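Local structure of TRAP-type C4-dicarboxylate:H+ symport system substrate-binding component DctP (Shewanella oneidensis, 4MX6) at residues K57-V62 / V72-N77; Y108-Q113 / A182-A187; T165-P170 / K174-R179; A253-L258 / K264-A269. The protein probably delivers C4-dicarboxylates such as succinate, which it is seen to bind, to a TRAP-type proton symporter as its periplasmic solute-binding component. All coordinates share one frame; numbering follows the deposited sequence.

Contact 1 (K57-V62 / V72-N77)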
# COMPACT_ATOMS: atom_id res chain seq x y z
N LYS A 57 -5.07 10.96 -13.34
CA LYS A 57 -6.46 11.01 -13.77
C LYS A 57 -7.23 12.06 -12.97
O LYS A 57 -8.04 12.81 -13.52
CB LYS A 57 -7.11 9.63 -13.62
CG LYS A 57 -8.56 9.55 -14.08
CD LYS A 57 -8.72 9.85 -15.57
CE LYS A 57 -10.12 9.56 -16.06
NZ LYS A 57 -10.25 9.78 -17.52
N PHE A 58 -6.96 12.13 -11.67
CA PHE A 58 -7.59 13.14 -10.81
C PHE A 58 -7.25 14.54 -11.32
O PHE A 58 -8.13 15.40 -11.46
CB PHE A 58 -7.15 12.90 -9.37
CG PHE A 58 -7.65 13.94 -8.38
CD1 PHE A 58 -9.00 14.16 -8.18
CD2 PHE A 58 -6.74 14.63 -7.61
CE1 PHE A 58 -9.42 15.09 -7.26
CE2 PHE A 58 -7.17 15.55 -6.68
CZ PHE A 58 -8.51 15.77 -6.51
N LYS A 59 -5.98 14.78 -11.63
CA LYS A 59 -5.56 16.04 -12.23
C LYS A 59 -6.34 16.34 -13.50
O LYS A 59 -6.84 17.45 -13.68
CB LYS A 59 -4.06 15.98 -12.54
CG LYS A 59 -3.53 17.15 -13.36
CD LYS A 59 -2.05 16.97 -13.67
CE LYS A 59 -1.48 18.10 -14.51
NZ LYS A 59 -1.56 19.39 -13.81
N GLU A 60 -6.44 15.36 -14.39
CA GLU A 60 -7.10 15.55 -15.67
C GLU A 60 -8.57 15.91 -15.47
O GLU A 60 -9.08 16.86 -16.09
CB GLU A 60 -6.97 14.29 -16.53
CG GLU A 60 -5.55 14.08 -17.03
CD GLU A 60 -5.29 12.70 -17.60
OE1 GLU A 60 -6.28 12.02 -17.92
OE2 GLU A 60 -4.10 12.33 -17.75
N LEU A 61 -9.25 15.19 -14.59
CA LEU A 61 -10.67 15.41 -14.38
C LEU A 61 -10.94 16.75 -13.71
O LEU A 61 -11.89 17.45 -14.08
CB LEU A 61 -11.31 14.28 -13.58
CG LEU A 61 -11.33 12.92 -14.28
CD1 LEU A 61 -12.07 11.96 -13.40
CD2 LEU A 61 -11.98 13.01 -15.64
N VAL A 62 -10.12 17.13 -12.73
CA VAL A 62 -10.34 18.42 -12.07
C VAL A 62 -10.15 19.55 -13.07
O VAL A 62 -10.94 20.50 -13.13
CB VAL A 62 -9.41 18.59 -10.84
CG1 VAL A 62 -9.42 20.04 -10.35
CG2 VAL A 62 -9.82 17.65 -9.72
N VAL A 72 -4.41 20.74 -10.31
CA VAL A 72 -3.79 19.73 -9.48
C VAL A 72 -2.34 19.53 -9.91
O VAL A 72 -2.09 19.24 -11.07
CB VAL A 72 -4.52 18.37 -9.58
CG1 VAL A 72 -3.87 17.34 -8.65
CG2 VAL A 72 -5.98 18.52 -9.24
N SER A 73 -1.40 19.72 -8.99
CA SER A 73 0.01 19.43 -9.22
C SER A 73 0.34 18.09 -8.60
O SER A 73 0.09 17.88 -7.41
CB SER A 73 0.90 20.52 -8.64
OG SER A 73 0.64 21.76 -9.26
N VAL A 74 0.89 17.19 -9.40
CA VAL A 74 1.21 15.84 -8.95
C VAL A 74 2.72 15.67 -8.83
O VAL A 74 3.46 16.00 -9.75
CB VAL A 74 0.63 14.79 -9.93
CG1 VAL A 74 1.03 13.38 -9.52
CG2 VAL A 74 -0.89 14.90 -10.02
N PHE A 75 3.15 15.11 -7.70
CA PHE A 75 4.57 14.97 -7.38
C PHE A 75 4.85 13.50 -7.06
O PHE A 75 4.67 13.07 -5.93
CB PHE A 75 4.93 15.84 -6.17
CG PHE A 75 4.61 17.30 -6.36
CD1 PHE A 75 3.36 17.80 -6.03
CD2 PHE A 75 5.55 18.17 -6.87
CE1 PHE A 75 3.06 19.13 -6.20
CE2 PHE A 75 5.24 19.52 -7.06
CZ PHE A 75 4.00 19.98 -6.72
N PRO A 76 5.28 12.72 -8.07
CA PRO A 76 5.54 11.29 -7.86
C PRO A 76 6.92 11.05 -7.26
O PRO A 76 7.70 12.00 -7.07
CB PRO A 76 5.50 10.74 -9.29
CG PRO A 76 6.10 11.87 -10.10
CD PRO A 76 5.54 13.13 -9.46
N ASN A 77 7.23 9.79 -6.95
CA ASN A 77 8.60 9.39 -6.64
C ASN A 77 9.23 10.12 -5.45
O ASN A 77 10.45 10.29 -5.42
CB ASN A 77 9.52 9.65 -7.84
CG ASN A 77 9.19 8.80 -9.03
OD1 ASN A 77 9.16 7.58 -8.92
ND2 ASN A 77 8.98 9.44 -10.19
O HOH W 1 1.19 18.14 -12.13
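Lys59 lies along Val72 and ends on its backbone: NZ donates to Val72 O at 2.8 Å, arriving nearly along the C=O axis, with a C=O...N angle of 163°. The chain leaves the helix with CG anti to the backbone N (chi1 171°) and runs straight until its last torsion, near 62°, bends the ammonium group in to the carbonyl oxygen. On the way CB of Lys59 rests 3.8 Å from CB of Val72, the two chains passing head to tail, and the same Lys59 CB meets Val74 CG2 at 4.2 Å. Both methyls of Val72 are turned to the helix. Its CG2 sits against CB of Val62 at 3.8 Å, while CG1 comes obliquely to Phe58 CD2 at 4.1 Å. Helix 57-62 and strand 72-75 run nearly antiparallel here, as the crossover helix and second strand of the beta-alpha-beta unit 37-42, 50-65, 70-75. The Glu63 carboxylate, one turn on, holds Lys59 NZ in a salt bridge and also accepts from Val72 N, so it ties helix to strand a second time. With Lys59 cut back to an alanine, Val72 O and Glu63 are both likely to lose their ammonium mate. A water bound by Val74 N lies 3.5 Å from Lys59 NZ, a weak bond. Behind this first shell, the Phe97 and Phe58 rings meet edge-to-face.

Contact 2 (Y108-Q113 / A182-A187)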
# COMPACT_ATOMS: atom_id res chain seq x y z
N TYR A 108 -1.46 7.65 13.90
CA TYR A 108 -2.77 8.30 13.96
C TYR A 108 -3.91 7.37 14.38
O TYR A 108 -4.90 7.83 14.96
CB TYR A 108 -3.08 8.98 12.61
CG TYR A 108 -2.06 10.04 12.29
CD1 TYR A 108 -2.14 11.30 12.85
CD2 TYR A 108 -1.00 9.77 11.44
CE1 TYR A 108 -1.19 12.27 12.58
CE2 TYR A 108 -0.05 10.73 11.17
CZ TYR A 108 -0.14 11.98 11.73
OH TYR A 108 0.82 12.93 11.44
N THR A 109 -3.78 6.08 14.10
CA THR A 109 -4.74 5.08 14.58
C THR A 109 -4.05 3.72 14.61
O THR A 109 -3.11 3.51 13.85
CB THR A 109 -6.01 4.98 13.69
OG1 THR A 109 -6.91 4.02 14.24
CG2 THR A 109 -5.69 4.58 12.26
N LYS A 110 -4.52 2.82 15.47
CA LYS A 110 -4.06 1.44 15.45
C LYS A 110 -5.06 0.53 14.71
O LYS A 110 -4.82 -0.66 14.53
CB LYS A 110 -3.87 0.92 16.87
CG LYS A 110 -2.87 1.71 17.69
CD LYS A 110 -1.47 1.63 17.12
CE LYS A 110 -0.52 2.41 18.01
NZ LYS A 110 0.88 1.94 17.88
N ARG A 111 -6.18 1.09 14.29
CA ARG A 111 -7.24 0.27 13.72
C ARG A 111 -6.91 -0.28 12.33
O ARG A 111 -7.36 -1.38 11.98
CB ARG A 111 -8.55 1.06 13.68
CG ARG A 111 -9.14 1.30 15.07
CD ARG A 111 -10.31 2.29 15.04
NE ARG A 111 -11.39 1.82 14.18
CZ ARG A 111 -12.43 2.56 13.81
NH1 ARG A 111 -12.52 3.82 14.21
NH2 ARG A 111 -13.36 2.05 13.01
N LEU A 112 -6.11 0.45 11.55
CA LEU A 112 -5.78 0.03 10.19
C LEU A 112 -4.77 -1.12 10.15
O LEU A 112 -4.56 -1.71 9.09
CB LEU A 112 -5.32 1.22 9.34
CG LEU A 112 -6.45 2.22 9.05
CD1 LEU A 112 -5.90 3.52 8.50
CD2 LEU A 112 -7.45 1.62 8.08
N GLN A 113 -4.19 -1.44 11.31
CA GLN A 113 -3.25 -2.55 11.43
C GLN A 113 -3.84 -3.86 10.92
O GLN A 113 -3.10 -4.76 10.51
CB GLN A 113 -2.80 -2.72 12.89
CG GLN A 113 -1.86 -1.63 13.32
CD GLN A 113 -1.28 -1.84 14.70
OE1 GLN A 113 -0.08 -1.66 14.91
NE2 GLN A 113 -2.12 -2.22 15.66
N ALA A 182 6.84 1.17 7.48
CA ALA A 182 6.93 1.50 8.91
C ALA A 182 5.69 1.05 9.68
O ALA A 182 4.82 1.85 10.03
CB ALA A 182 7.19 2.97 9.10
N SER A 183 5.63 -0.25 9.95
CA SER A 183 4.51 -0.92 10.59
C SER A 183 5.00 -1.93 11.61
O SER A 183 5.81 -2.80 11.29
CB SER A 183 3.70 -1.67 9.53
OG SER A 183 2.87 -2.65 10.14
N ASP A 184 4.50 -1.83 12.83
CA ASP A 184 4.79 -2.84 13.85
C ASP A 184 4.27 -4.23 13.45
O ASP A 184 4.86 -5.25 13.84
CB ASP A 184 4.15 -2.46 15.19
CG ASP A 184 4.80 -1.27 15.85
OD1 ASP A 184 5.97 -0.97 15.56
OD2 ASP A 184 4.13 -0.66 16.73
N VAL A 185 3.16 -4.29 12.73
CA VAL A 185 2.63 -5.59 12.32
C VAL A 185 3.59 -6.24 11.32
O VAL A 185 3.88 -7.44 11.42
CB VAL A 185 1.21 -5.48 11.70
CG1 VAL A 185 0.76 -6.83 11.18
CG2 VAL A 185 0.20 -4.95 12.71
N LEU A 186 4.10 -5.46 10.36
CA LEU A 186 5.01 -6.03 9.37
C LEU A 186 6.34 -6.44 10.00
O LEU A 186 6.93 -7.45 9.62
CB LEU A 186 5.19 -5.09 8.18
CG LEU A 186 3.86 -4.76 7.49
CD1 LEU A 186 4.11 -3.80 6.35
CD2 LEU A 186 3.15 -6.01 7.00
N ALA A 187 6.81 -5.68 10.99
CA ALA A 187 8.00 -6.10 11.72
C ALA A 187 7.73 -7.45 12.40
O ALA A 187 8.56 -8.36 12.36
CB ALA A 187 8.40 -5.05 12.74
O HOH W 2 1.45 -1.44 17.52
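Gln113 lies against Val185, and the Val185 side of the contact falls on one methyl, CG2. Followed outward, Gln113 CB comes first and closest, 3.7 Å from Val185 CG2. CG of Gln113 then passes the same methyl at 4.0 Å, and CD and OE1 keep that spacing, so the chain is draped along a single carbon. The extended chain (chi2 -174°) keeps CG, CD and OE1 all close to that methyl. At the tip the two ends of the amide part ways. OE1 is 3.0 Å from a water that also lies 2.9 Å from Asp184 OD2 and, weakly, 3.4 Å from Lys110 NZ; the water thus sits among three polar groups. NE2 turns to Gln325, its main partner, with a weak bond back to Lys110 O.

Lys110 NZ and Asp184 OD2 remain 4.3 Å apart, too far for a salt bridge, although their opposite charges probably attract; the stronger partner of Asp184 is Lys199, which pairs with OD1. Ser183 is the N-cap of the helix that begins at Asp184: its OG accepts from Leu186 N at 3.1 Å, with the N-H pointing almost straight at the oxygen (165°). Asp116 shares a hydrogen bond with the same hydroxyl.

The contact sets the loop between helices 86-91 and 124-132 against the start of helix 184-191, just after strand 177-180, with Phe322 of helix 305-326 touching both Gln113 and Val185.

Contact 3 (T165-P170 / K174-R179)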
# COMPACT_ATOMS: atom_id res chain seq x y z
N THR A 165 17.51 -15.81 -2.39
CA THR A 165 17.32 -17.24 -2.19
C THR A 165 15.81 -17.51 -2.26
O THR A 165 15.01 -16.62 -1.98
CB THR A 165 17.89 -17.67 -0.83
OG1 THR A 165 18.03 -19.10 -0.78
CG2 THR A 165 17.01 -17.18 0.31
N PRO A 166 15.41 -18.73 -2.67
CA PRO A 166 13.98 -19.07 -2.64
C PRO A 166 13.44 -19.05 -1.22
O PRO A 166 14.14 -19.43 -0.28
CB PRO A 166 13.93 -20.49 -3.19
CG PRO A 166 15.18 -20.67 -3.95
CD PRO A 166 16.21 -19.80 -3.29
N LEU A 167 12.19 -18.64 -1.07
CA LEU A 167 11.56 -18.61 0.25
C LEU A 167 10.39 -19.61 0.30
O LEU A 167 9.23 -19.28 0.61
CB LEU A 167 11.15 -17.18 0.62
CG LEU A 167 12.37 -16.25 0.76
CD1 LEU A 167 11.95 -14.80 0.75
CD2 LEU A 167 13.18 -16.57 2.01
N LYS A 168 10.74 -20.86 0.01
CA LYS A 168 9.79 -21.95 -0.09
C LYS A 168 9.11 -22.26 1.23
O LYS A 168 7.93 -22.60 1.27
CB LYS A 168 10.51 -23.21 -0.57
CG LYS A 168 10.80 -23.22 -2.05
CD LYS A 168 9.50 -23.46 -2.80
CE LYS A 168 9.73 -24.14 -4.13
NZ LYS A 168 8.44 -24.69 -4.64
N GLN A 169 9.87 -22.14 2.31
CA GLN A 169 9.36 -22.43 3.64
C GLN A 169 9.82 -21.36 4.59
O GLN A 169 10.83 -20.69 4.34
CB GLN A 169 9.86 -23.79 4.13
CG GLN A 169 9.41 -24.95 3.27
CD GLN A 169 10.07 -26.25 3.66
OE1 GLN A 169 11.21 -26.51 3.29
NE2 GLN A 169 9.35 -27.08 4.40
N PRO A 170 9.09 -21.18 5.69
CA PRO A 170 9.46 -20.16 6.67
C PRO A 170 10.91 -20.25 7.11
O PRO A 170 11.53 -19.21 7.34
CB PRO A 170 8.52 -20.45 7.85
CG PRO A 170 7.34 -21.05 7.22
CD PRO A 170 7.81 -21.82 6.03
N LYS A 174 15.03 -17.35 7.91
CA LYS A 174 15.69 -17.13 9.20
C LYS A 174 17.00 -16.37 9.02
O LYS A 174 17.83 -16.74 8.18
CB LYS A 174 15.96 -18.45 9.92
CG LYS A 174 16.51 -18.27 11.34
CD LYS A 174 16.38 -19.54 12.16
CE LYS A 174 16.83 -19.33 13.61
NZ LYS A 174 15.94 -18.39 14.35
N GLY A 175 17.17 -15.32 9.81
CA GLY A 175 18.41 -14.56 9.82
C GLY A 175 18.56 -13.55 8.69
O GLY A 175 19.57 -12.85 8.63
N LEU A 176 17.59 -13.46 7.79
CA LEU A 176 17.69 -12.52 6.68
C LEU A 176 17.11 -11.17 7.08
O LEU A 176 16.12 -11.11 7.83
CB LEU A 176 16.95 -13.04 5.45
CG LEU A 176 17.46 -14.32 4.80
CD1 LEU A 176 16.63 -14.60 3.55
CD2 LEU A 176 18.96 -14.27 4.49
N LYS A 177 17.71 -10.10 6.57
CA LYS A 177 17.24 -8.75 6.83
C LYS A 177 16.24 -8.35 5.74
O LYS A 177 16.58 -8.38 4.56
CB LYS A 177 18.42 -7.77 6.82
CG LYS A 177 19.25 -7.79 8.09
CD LYS A 177 20.46 -6.86 8.03
CE LYS A 177 21.55 -7.40 7.15
NZ LYS A 177 22.87 -6.88 7.60
N PHE A 178 15.02 -7.98 6.15
CA PHE A 178 14.00 -7.51 5.22
C PHE A 178 13.63 -6.08 5.55
O PHE A 178 13.31 -5.76 6.69
CB PHE A 178 12.72 -8.36 5.32
CG PHE A 178 12.84 -9.73 4.70
CD1 PHE A 178 13.39 -10.79 5.41
CD2 PHE A 178 12.38 -9.97 3.42
CE1 PHE A 178 13.48 -12.04 4.86
CE2 PHE A 178 12.48 -11.24 2.86
CZ PHE A 178 13.03 -12.27 3.58
N ARG A 179 13.63 -5.21 4.54
CA ARG A 179 12.99 -3.92 4.71
C ARG A 179 11.49 -4.13 4.85
O ARG A 179 10.91 -4.98 4.19
CB ARG A 179 13.26 -3.01 3.52
CG ARG A 179 12.56 -1.65 3.59
CD ARG A 179 11.23 -1.63 2.85
NE ARG A 179 10.56 -0.33 2.98
CZ ARG A 179 9.46 0.02 2.32
NH1 ARG A 179 8.90 1.19 2.55
NH2 ARG A 179 8.92 -0.80 1.44
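Leu167 drives CD1 at the rim of the Phe178 ring, and this is the tight part of the contact. The methyl lies at the edge, in the plane of the ring, 3.9 Å from Phe178 CZ and 4.2 Å from its CE2. The two side chains come from opposite directions, and both residues are buried; CG of each stands anti to its own carbonyl carbon (chi1 -64° for Leu167, -74° for Phe178), which turns both groups into the interface. The other branch of Leu167 reaches toward Leu176: CD2 stands 4.3 Å from Leu176 CD1. A stack with Phe190 of helix 184-191 holds the Phe178 ring from elsewhere in the domain.

Strand 177-180 pairs in parallel with strand 196-199 and carries Arg179, a succinate-binding residue, immediately after Phe178. Neighbouring residues on a strand point to opposite sides, so Phe178 faces the loop 165-170 while the arginine is directed elsewhere; its NH2 donates to the bound succinate and its NE to Lys200 O. In TRAP solute-binding proteins an arginine of this kind typically pairs with the substrate carboxylate.

Outward from Leu176 the packing thins. Thr165 offers only CG2, crossing Leu176 CD1 at 4.2 Å, and both residues are partly exposed. At the far end the chain turns back between Pro170 and Lys174, where backbone atoms alone come near, Pro170 O lying 4.0 Å from Lys174 N. The lysine chain leads away from the loop at an exposed position, whereas the proline ring packs on Trp311 and Val314 of helix 305-326.

Contact 4 (A253-L258 / K264-A269)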
# COMPACT_ATOMS: atom_id res chain seq x y z
N ALA A 253 -8.98 20.37 7.56
CA ALA A 253 -8.91 21.81 7.36
C ALA A 253 -9.05 22.17 5.88
O ALA A 253 -9.80 23.08 5.53
CB ALA A 253 -7.62 22.37 7.95
N PHE A 254 -8.33 21.47 5.01
CA PHE A 254 -8.46 21.75 3.58
C PHE A 254 -9.85 21.40 3.06
O PHE A 254 -10.49 22.17 2.35
CB PHE A 254 -7.41 21.02 2.76
CG PHE A 254 -7.65 21.14 1.29
CD1 PHE A 254 -7.47 22.36 0.65
CD2 PHE A 254 -8.09 20.06 0.55
CE1 PHE A 254 -7.71 22.48 -0.71
CE2 PHE A 254 -8.34 20.19 -0.81
CZ PHE A 254 -8.15 21.41 -1.43
N TRP A 255 -10.34 20.23 3.44
CA TRP A 255 -11.61 19.76 2.92
C TRP A 255 -12.74 20.72 3.30
O TRP A 255 -13.58 21.06 2.47
CB TRP A 255 -11.86 18.34 3.43
CG TRP A 255 -12.80 17.49 2.62
CD1 TRP A 255 -13.88 16.80 3.10
CD2 TRP A 255 -12.73 17.17 1.21
NE1 TRP A 255 -14.49 16.10 2.10
CE2 TRP A 255 -13.80 16.30 0.93
CE3 TRP A 255 -11.87 17.53 0.17
CZ2 TRP A 255 -14.04 15.80 -0.35
CZ3 TRP A 255 -12.12 17.03 -1.10
CH2 TRP A 255 -13.20 16.18 -1.34
N LYS A 256 -12.73 21.18 4.55
CA LYS A 256 -13.72 22.15 5.02
C LYS A 256 -13.56 23.53 4.38
O LYS A 256 -14.52 24.29 4.32
CB LYS A 256 -13.66 22.27 6.54
CG LYS A 256 -14.29 21.09 7.25
CD LYS A 256 -14.19 21.18 8.76
CE LYS A 256 -14.90 20.01 9.43
NZ LYS A 256 -14.62 19.92 10.89
N SER A 257 -12.36 23.85 3.88
CA SER A 257 -12.09 25.17 3.30
C SER A 257 -12.69 25.31 1.90
O SER A 257 -12.77 26.42 1.37
CB SER A 257 -10.59 25.44 3.25
OG SER A 257 -9.95 24.80 2.17
N LEU A 258 -13.09 24.20 1.30
CA LEU A 258 -13.69 24.25 -0.03
C LEU A 258 -15.16 24.64 0.03
O LEU A 258 -15.87 24.23 0.94
CB LEU A 258 -13.59 22.88 -0.70
CG LEU A 258 -12.19 22.38 -1.01
CD1 LEU A 258 -12.22 20.90 -1.39
CD2 LEU A 258 -11.58 23.19 -2.14
N LYS A 264 -17.91 18.93 -3.95
CA LYS A 264 -18.63 17.82 -4.54
C LYS A 264 -18.06 17.41 -5.90
O LYS A 264 -17.91 16.23 -6.19
CB LYS A 264 -20.11 18.17 -4.67
CG LYS A 264 -20.95 17.07 -5.24
CD LYS A 264 -22.42 17.42 -5.21
CE LYS A 264 -23.26 16.27 -5.69
NZ LYS A 264 -24.69 16.58 -5.59
N VAL A 265 -17.71 18.39 -6.73
CA VAL A 265 -17.09 18.10 -8.02
C VAL A 265 -15.73 17.42 -7.83
O VAL A 265 -15.40 16.43 -8.51
CB VAL A 265 -16.94 19.39 -8.86
CG1 VAL A 265 -16.21 19.11 -10.16
CG2 VAL A 265 -18.30 20.01 -9.15
N ILE A 266 -14.92 17.94 -6.91
CA ILE A 266 -13.61 17.36 -6.63
C ILE A 266 -13.74 15.92 -6.11
O ILE A 266 -13.00 15.03 -6.52
CB ILE A 266 -12.83 18.27 -5.66
CG1 ILE A 266 -12.50 19.59 -6.36
CG2 ILE A 266 -11.58 17.57 -5.15
CD1 ILE A 266 -12.03 20.67 -5.44
N LYS A 267 -14.70 15.69 -5.22
CA LYS A 267 -14.92 14.35 -4.67
C LYS A 267 -15.33 13.37 -5.76
O LYS A 267 -14.83 12.24 -5.80
CB LYS A 267 -15.97 14.40 -3.56
CG LYS A 267 -16.30 13.04 -2.94
CD LYS A 267 -15.07 12.28 -2.42
CE LYS A 267 -15.46 11.19 -1.43
NZ LYS A 267 -16.38 10.18 -2.02
N GLU A 268 -16.21 13.79 -6.66
CA GLU A 268 -16.64 12.91 -7.73
C GLU A 268 -15.47 12.58 -8.67
O GLU A 268 -15.33 11.45 -9.12
CB GLU A 268 -17.80 13.52 -8.51
CG GLU A 268 -18.19 12.76 -9.77
CD GLU A 268 -18.66 11.34 -9.51
OE1 GLU A 268 -19.17 11.06 -8.40
OE2 GLU A 268 -18.54 10.49 -10.43
N ALA A 269 -14.62 13.57 -8.92
CA ALA A 269 -13.43 13.35 -9.75
C ALA A 269 -12.50 12.36 -9.06
O ALA A 269 -11.93 11.47 -9.70
CB ALA A 269 -12.71 14.67 -10.01
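The short helix 253-257 ends at Leu258, and after a brief break the chain enters helix 260-295, whose segment 264-269 faces it. The backbones stay well apart, CA of Trp255 being 9.9 Å from CA of Lys267 and CA of Leu258 9.3 Å from CA of Lys264, so side chains must bridge the gap. At the helix end Phe254 O takes two donors, Ser257 N and Ser257 OG, the hydroxyl at 2.7 Å.

Trp255 spans the distance with the six-membered part of its indole. CH2 meets Lys267 CB at 4.0 Å, the methylene lying at the ring edge and in its plane, while CZ3 touches Ile266 CG2 at 4.1 Å. That branch of Ile266 is anti to the backbone N; the other, through CG1, carries CD1 tip to tip against Leu258 CD1 at 4.1 Å. Lys267 contributes only its base here, its ammonium group pairing with Asp271. Arg263 makes a cation-pi contact with the indole and bonds to Trp255 O. Replacing Trp255 by an alanine is likely to leave a gap beside Ile266 and Lys267 and Arg263 without its aromatic mate. Leu258 CG lies over one face of the Phe254 ring, toward its rim, 4.2 Å above the plane.

Around this helix pair, Leu151 of strand 148-158 packs on Trp255 and Lys267, Ile39 of strand 37-42 on Phe254 and Ile266, and helix 50-65 reaches Ile266 through Phe58.

In the fold
Contacts 1 and 4 pack against each other: their centres are 15 Å apart, and they touch where Phe58 CE1 lies 3.6 Å from Ile266 O and Val62 CG2 4.2 Å from Ala269 CB. Contacts 2 and 3 adjoin in sequence, strand 177-180 leading into helix 184-191, yet their centres stand 22 Å apart. Contact 3 lies on the other side of the chain's centre from contacts 1 and 4, about 44 Å from contact 4 centre to centre. The bound succinate relates three of them: Arg179 of contact 3 bonds to it, while the side chains of Val74 and Val185 are about 13 and 14 Å away. Contact 4 is remote from the binding site.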